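Local coordinates for TfuB1 (Thermobifida fusca, PDB 6JX3), which binds the leader peptide of a lasso peptide precursor and probably serves as a recognition element in its biosynthesis, at residues L34-G37 and R38-E41; V75-T78 and D79-D83; V65-F68 and L69-E72. All coordinates share one frame; numbering follows the deposited sequence. Where two conformers were deposited one is given.

Interaction 1 (L34-G37 and R38-E41); sequences LLDG and RSGE. With ZN (zinc ion), chain C.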
# COMPACT_ATOMS: atom_id res chain seq x y z
N LEU A 34 -7.72 1.46 4.06
CA LEU A 34 -7.93 0.03 4.17
C LEU A 34 -8.52 -0.25 5.54
O LEU A 34 -8.02 0.26 6.54
CB LEU A 34 -6.62 -0.76 4.03
CG LEU A 34 -5.90 -0.73 2.67
CD1 LEU A 34 -4.64 -1.57 2.71
CD2 LEU A 34 -6.81 -1.24 1.63
N LEU A 35 -9.59 -1.03 5.57
CA LEU A 35 -10.31 -1.33 6.80
C LEU A 35 -10.24 -2.82 7.05
O LEU A 35 -10.56 -3.61 6.16
CB LEU A 35 -11.77 -0.88 6.70
CG LEU A 35 -12.70 -1.49 7.74
CD1 LEU A 35 -12.39 -0.91 9.13
CD2 LEU A 35 -14.14 -1.23 7.33
N ASP A 36 -9.84 -3.20 8.26
CA ASP A 36 -9.90 -4.60 8.67
C ASP A 36 -11.23 -4.83 9.37
O ASP A 36 -11.46 -4.33 10.47
CB ASP A 36 -8.74 -4.94 9.59
CG ASP A 36 -8.66 -6.41 9.88
OD1 ASP A 36 -9.67 -7.01 10.30
OD2 ASP A 36 -7.57 -6.99 9.68
N GLY A 37 -12.11 -5.61 8.73
CA GLY A 37 -13.46 -5.79 9.21
C GLY A 37 -13.57 -6.63 10.46
O GLY A 37 -14.63 -6.65 11.09
N ARG A 38 -12.50 -7.33 10.83
CA ARG A 38 -12.52 -8.15 12.04
C ARG A 38 -12.00 -7.35 13.22
O ARG A 38 -12.66 -7.23 14.26
CB ARG A 38 -11.67 -9.40 11.81
CG ARG A 38 -12.21 -10.33 10.74
CD ARG A 38 -11.16 -11.39 10.45
NE ARG A 38 -11.50 -12.25 9.32
CZ ARG A 38 -10.73 -13.26 8.91
NH1 ARG A 38 -9.60 -13.52 9.55
NH2 ARG A 38 -11.10 -14.00 7.89
N SER A 39 -10.80 -6.78 13.07
CA SER A 39 -10.16 -6.06 14.17
C SER A 39 -10.69 -4.65 14.30
O SER A 39 -10.57 -4.05 15.37
CB SER A 39 -8.66 -5.99 13.94
OG SER A 39 -8.40 -5.14 12.83
N GLY A 40 -11.24 -4.12 13.23
CA GLY A 40 -11.67 -2.75 13.22
C GLY A 40 -10.58 -1.76 12.95
O GLY A 40 -10.87 -0.55 12.87
N GLU A 41 -9.34 -2.20 12.81
CA GLU A 41 -8.26 -1.27 12.51
C GLU A 41 -8.45 -0.69 11.11
O GLU A 41 -8.82 -1.41 10.18
CB GLU A 41 -6.90 -1.96 12.61
CG GLU A 41 -6.56 -2.39 14.05
CD GLU A 41 -5.10 -2.81 14.26
OE1 GLU A 41 -4.74 -3.95 13.92
OE2 GLU A 41 -4.31 -2.00 14.78
ZN ZN C . -7.50 -8.97 10.03
O HOH W 1 -5.40 -9.15 10.18

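Interaction 2 (V75-T78 and D79-D83); sequences VERT and DAERD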
# COMPACT_ATOMS: atom_id res chain seq x y z
N VAL A 75 12.92 8.92 -8.45
CA VAL A 75 13.39 7.90 -7.52
C VAL A 75 14.24 6.91 -8.29
O VAL A 75 13.92 6.56 -9.43
CB VAL A 75 12.21 7.22 -6.79
CG1 VAL A 75 11.29 6.54 -7.81
CG2 VAL A 75 12.73 6.22 -5.77
N GLU A 76 15.35 6.51 -7.69
CA GLU A 76 16.21 5.50 -8.28
C GLU A 76 15.54 4.14 -8.20
O GLU A 76 14.79 3.85 -7.26
CB GLU A 76 17.55 5.45 -7.55
CG GLU A 76 18.35 6.74 -7.65
CD GLU A 76 19.11 6.84 -8.96
OE1 GLU A 76 19.16 5.84 -9.71
OE2 GLU A 76 19.64 7.93 -9.25
N ARG A 77 15.84 3.29 -9.18
CA ARG A 77 15.29 1.93 -9.18
C ARG A 77 15.58 1.20 -7.87
O ARG A 77 14.70 0.54 -7.31
CB ARG A 77 15.84 1.16 -10.37
CG ARG A 77 15.63 -0.32 -10.27
CD ARG A 77 14.33 -0.70 -10.90
NE ARG A 77 14.12 -2.14 -10.86
CZ ARG A 77 13.52 -2.83 -11.82
NH1 ARG A 77 13.08 -2.21 -12.91
NH2 ARG A 77 13.36 -4.14 -11.69
N THR A 78 16.83 1.29 -7.38
CA THR A 78 17.17 0.60 -6.14
C THR A 78 16.28 1.07 -4.99
O THR A 78 15.76 0.24 -4.23
CB THR A 78 18.65 0.81 -5.84
OG1 THR A 78 19.41 0.51 -7.01
CG2 THR A 78 19.12 -0.13 -4.76
N ASP A 79 16.07 2.37 -4.86
CA ASP A 79 15.22 2.88 -3.79
C ASP A 79 13.78 2.44 -3.97
O ASP A 79 13.09 2.12 -3.00
CB ASP A 79 15.30 4.41 -3.74
CG ASP A 79 16.57 4.91 -3.09
OD1 ASP A 79 17.17 4.15 -2.30
OD2 ASP A 79 16.98 6.05 -3.39
N ALA A 80 13.31 2.42 -5.22
CA ALA A 80 11.94 1.99 -5.49
C ALA A 80 11.74 0.54 -5.07
O ALA A 80 10.74 0.22 -4.42
CB ALA A 80 11.60 2.15 -6.96
N GLU A 81 12.70 -0.33 -5.41
CA GLU A 81 12.56 -1.73 -5.00
C GLU A 81 12.55 -1.87 -3.49
O GLU A 81 11.77 -2.66 -2.95
CB GLU A 81 13.69 -2.57 -5.59
CG GLU A 81 13.66 -2.64 -7.10
CD GLU A 81 14.57 -3.71 -7.65
OE1 GLU A 81 14.71 -4.74 -6.98
OE2 GLU A 81 15.12 -3.51 -8.75
N ARG A 82 13.42 -1.14 -2.79
CA ARG A 82 13.43 -1.24 -1.33
C ARG A 82 12.15 -0.70 -0.73
O ARG A 82 11.62 -1.26 0.23
CB ARG A 82 14.61 -0.48 -0.74
CG ARG A 82 15.95 -0.95 -1.15
CD ARG A 82 16.86 -0.64 0.02
NE ARG A 82 17.31 0.74 -0.07
CZ ARG A 82 18.21 1.18 -0.96
NH1 ARG A 82 18.55 2.46 -0.98
NH2 ARG A 82 18.79 0.31 -1.78
N ASP A 83 11.66 0.42 -1.27
CA ASP A 83 10.46 1.02 -0.72
C ASP A 83 9.24 0.13 -0.95
O ASP A 83 8.37 0.04 -0.08
CB ASP A 83 10.23 2.39 -1.34
CG ASP A 83 11.17 3.45 -0.81
OD1 ASP A 83 11.13 4.58 -1.33
OD2 ASP A 83 11.97 3.14 0.11
O HOH W 2 16.17 7.67 -5.24

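Interaction 3 (V65-F68 and L69-E72); sequences VAQF and LTSE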
# COMPACT_ATOMS: atom_id res chain seq x y z
N VAL A 65 6.30 -2.67 -10.67
CA VAL A 65 5.96 -1.45 -9.96
C VAL A 65 7.20 -0.59 -9.77
O VAL A 65 7.14 0.64 -9.87
CB VAL A 65 5.28 -1.76 -8.62
CG1 VAL A 65 4.93 -0.46 -7.87
CG2 VAL A 65 4.04 -2.61 -8.87
N ALA A 66 8.35 -1.22 -9.52
CA ALA A 66 9.59 -0.44 -9.41
C ALA A 66 9.88 0.27 -10.72
O ALA A 66 10.26 1.45 -10.72
CB ALA A 66 10.75 -1.35 -9.01
N GLN A 67 9.70 -0.43 -11.84
CA GLN A 67 9.93 0.18 -13.15
C GLN A 67 8.99 1.36 -13.37
O GLN A 67 9.40 2.41 -13.87
CB GLN A 67 9.73 -0.86 -14.25
CG GLN A 67 10.12 -0.39 -15.65
CD GLN A 67 11.51 0.22 -15.71
OE1 GLN A 67 12.47 -0.34 -15.18
NE2 GLN A 67 11.62 1.38 -16.36
N PHE A 68 7.73 1.19 -12.99
CA PHE A 68 6.77 2.29 -13.08
C PHE A 68 7.22 3.47 -12.24
O PHE A 68 7.28 4.60 -12.72
CB PHE A 68 5.39 1.80 -12.65
CG PHE A 68 4.45 2.92 -12.31
CD1 PHE A 68 3.78 3.60 -13.30
CD2 PHE A 68 4.26 3.28 -11.00
CE1 PHE A 68 2.92 4.63 -12.98
CE2 PHE A 68 3.42 4.31 -10.68
CZ PHE A 68 2.75 4.99 -11.67
N LEU A 69 7.57 3.21 -10.97
CA LEU A 69 7.94 4.31 -10.09
C LEU A 69 9.12 5.09 -10.64
O LEU A 69 9.12 6.32 -10.61
CB LEU A 69 8.24 3.81 -8.68
CG LEU A 69 7.04 3.30 -7.88
CD1 LEU A 69 7.53 2.82 -6.54
CD2 LEU A 69 6.01 4.41 -7.69
N THR A 70 10.15 4.40 -11.15
CA THR A 70 11.31 5.11 -11.65
C THR A 70 11.00 5.88 -12.93
O THR A 70 11.61 6.92 -13.19
CB THR A 70 12.48 4.16 -11.90
OG1 THR A 70 12.18 3.27 -12.99
CG2 THR A 70 12.72 3.36 -10.67
N SER A 71 10.04 5.40 -13.72
CA SER A 71 9.71 6.10 -14.95
C SER A 71 8.81 7.29 -14.70
O SER A 71 8.78 8.21 -15.53
CB SER A 71 9.04 5.13 -15.93
OG SER A 71 7.70 4.89 -15.56
N GLU A 72 8.09 7.32 -13.58
CA GLU A 72 7.12 8.36 -13.29
C GLU A 72 7.56 9.34 -12.23
O GLU A 72 7.07 10.48 -12.22
CB GLU A 72 5.80 7.72 -12.84
CG GLU A 72 5.11 6.97 -13.95
CD GLU A 72 4.88 7.84 -15.17
OE1 GLU A 72 4.28 8.92 -15.01
OE2 GLU A 72 5.31 7.44 -16.27

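Interaction 1 (L34-G37 and R38-E41)
The tight turn of the hairpin that joins strands 32-36 and 41-45 is organised by Asp36, whose backbone and side chain both reach across to the residues that follow it. On the backbone, Asp36 N donates to Glu41 O at 2.8 Å, and Gly40 N returns a bond of 2.8 Å to Asp36 O, closing an alpha turn. Gly40 has a positive phi of 82°, where a side chain would jam against the carbonyl oxygen of Ser39. The carboxylate adds an Asx turn. With CG anti to the backbone N (chi1 -172°), OD1 swings over the loop and takes two N-H groups. Arg38 N meets it at 2.9 Å, nearly end-on to its C-O bond, whereas Ser39 N approaches at 3.0 Å from above the carboxylate plane, 51° out of it. This double grip fixes the rotation of the group and presents the other oxygen to a zinc ion, which Glu22 of the same chain also binds. Beyond the turn, Glu41 pairs antiparallel with a strand of the bound peptide and forms a salt bridge to one of its basic side chains. At the start of strand 41-45, Ser39 OG accepts from Glu41 N at 3.1 Å, an ST turn. At the metal, Asp36 OD2 lies 2.0 Å from zinc, and water 1 is a further ligand at 2.1 Å.

Interaction 2 (V75-T78 and D79-D83)
Val75 presses its CG2 methyl against Asp79, 3.7 Å from CB, and continues over the backbone to Ala80, whose CB lies 4.4 Å from that methyl. This inner side is the compact, apolar one: both Val75 and Ala80 are buried, and an aromatic side chain of the bound peptide packs on Val75. Glu76 holds the N-cap position of helix 77-93, a helix of the helix-turn-helix-like fold of the PqqD family, and its O accepts the first-turn bond from Ala80 N at 2.9 Å. Toward solvent, where Glu81 is exposed and Arg77 partly so, the two side chains meet through a single salt bridge. Arg77, bent at chi2 (90°), brings NE to Glu81 OE2 at 2.7 Å in a nearly straight bond. The oxygen sits in the guanidinium plane at its edge, while the guanidinium and carboxylate planes stand 65° apart. Replacing Arg77 with a leucine would probably leave Glu81 OE2 without its charged mate and its carboxylate free to turn. Arg77 also lies on Ala66, Gln67 and Thr70 of helix 62-72. Farther round, in one of two Asp79 conformers, OD1 forms a salt bridge with Arg82 NH1 and also binds a zinc ion, while OD2 accepts from water 2, whose O also accepts from Glu76 N at 2.8 Å.

Interaction 3 (V65-F68 and L69-E72)
Glu72 lays its aliphatic stem against the Phe68 ring one helical turn back, CG standing 3.3 Å from CE1 while CB sits over one face, displaced toward the rim. The carboxylate runs within 19° of the ring plane, so the two flat groups are nearly parallel although their side chains cross at a slant. In Phe68, CG anti to the backbone N (chi1 162°) turns the ring to the carbonyl side, alongside the stem of Glu72. On the Leu69 flank of the ring, CD2 of Leu69 comes to 3.9 Å from CD2 of Phe68. The Phe68 carbonyl receives the Ser71 hydroxyl: OG donates to Phe68 O at 2.9 Å, reaching it from the side at a C=O...OG angle of 119°. Weak bonds from Ser71 N and Glu72 N converge on the same oxygen in the last turn of helix 62-72, which belongs to the helical part of the PqqD-like fold, a family of the helix-turn-helix clan. One residue earlier, Gln67 O accepts from Ser71 N at 3.1 Å and, in one conformer of Thr70, from its OG1 on the same face of the carbonyl. Deeper in the helix the bonds are regular, Leu69 N donating to Val65 O at 2.8 Å. Leu51 and Arg55 of helix 47-57 also touch Phe68, and Glu72 is a residue known to bind zinc. This end of the helix also meets the bound peptide, where Thr70 O accepts from a basic side chain and the Glu72 backbone makes hydrogen bonds.

Along the chain the order is interaction 1, interaction 3, then interaction 2, all in the PqqD-like part of the protein. The hairpin turn of interaction 1 lies at the far end of the three-stranded antiparallel sheet, its centre about 29 Å from that of interaction 2 and 30 Å from that of interaction 3, on the opposite side of the chain's centre. The other two are neighbours, with centres about 9 Å apart on consecutive helices, 62-72 and 77-93. They touch where Val75 CG1 meets Leu69 O at 3.6 Å. Each region reaches the bound peptide, consistent with leader recognition in which strand 41-45 and the helical side both contribute.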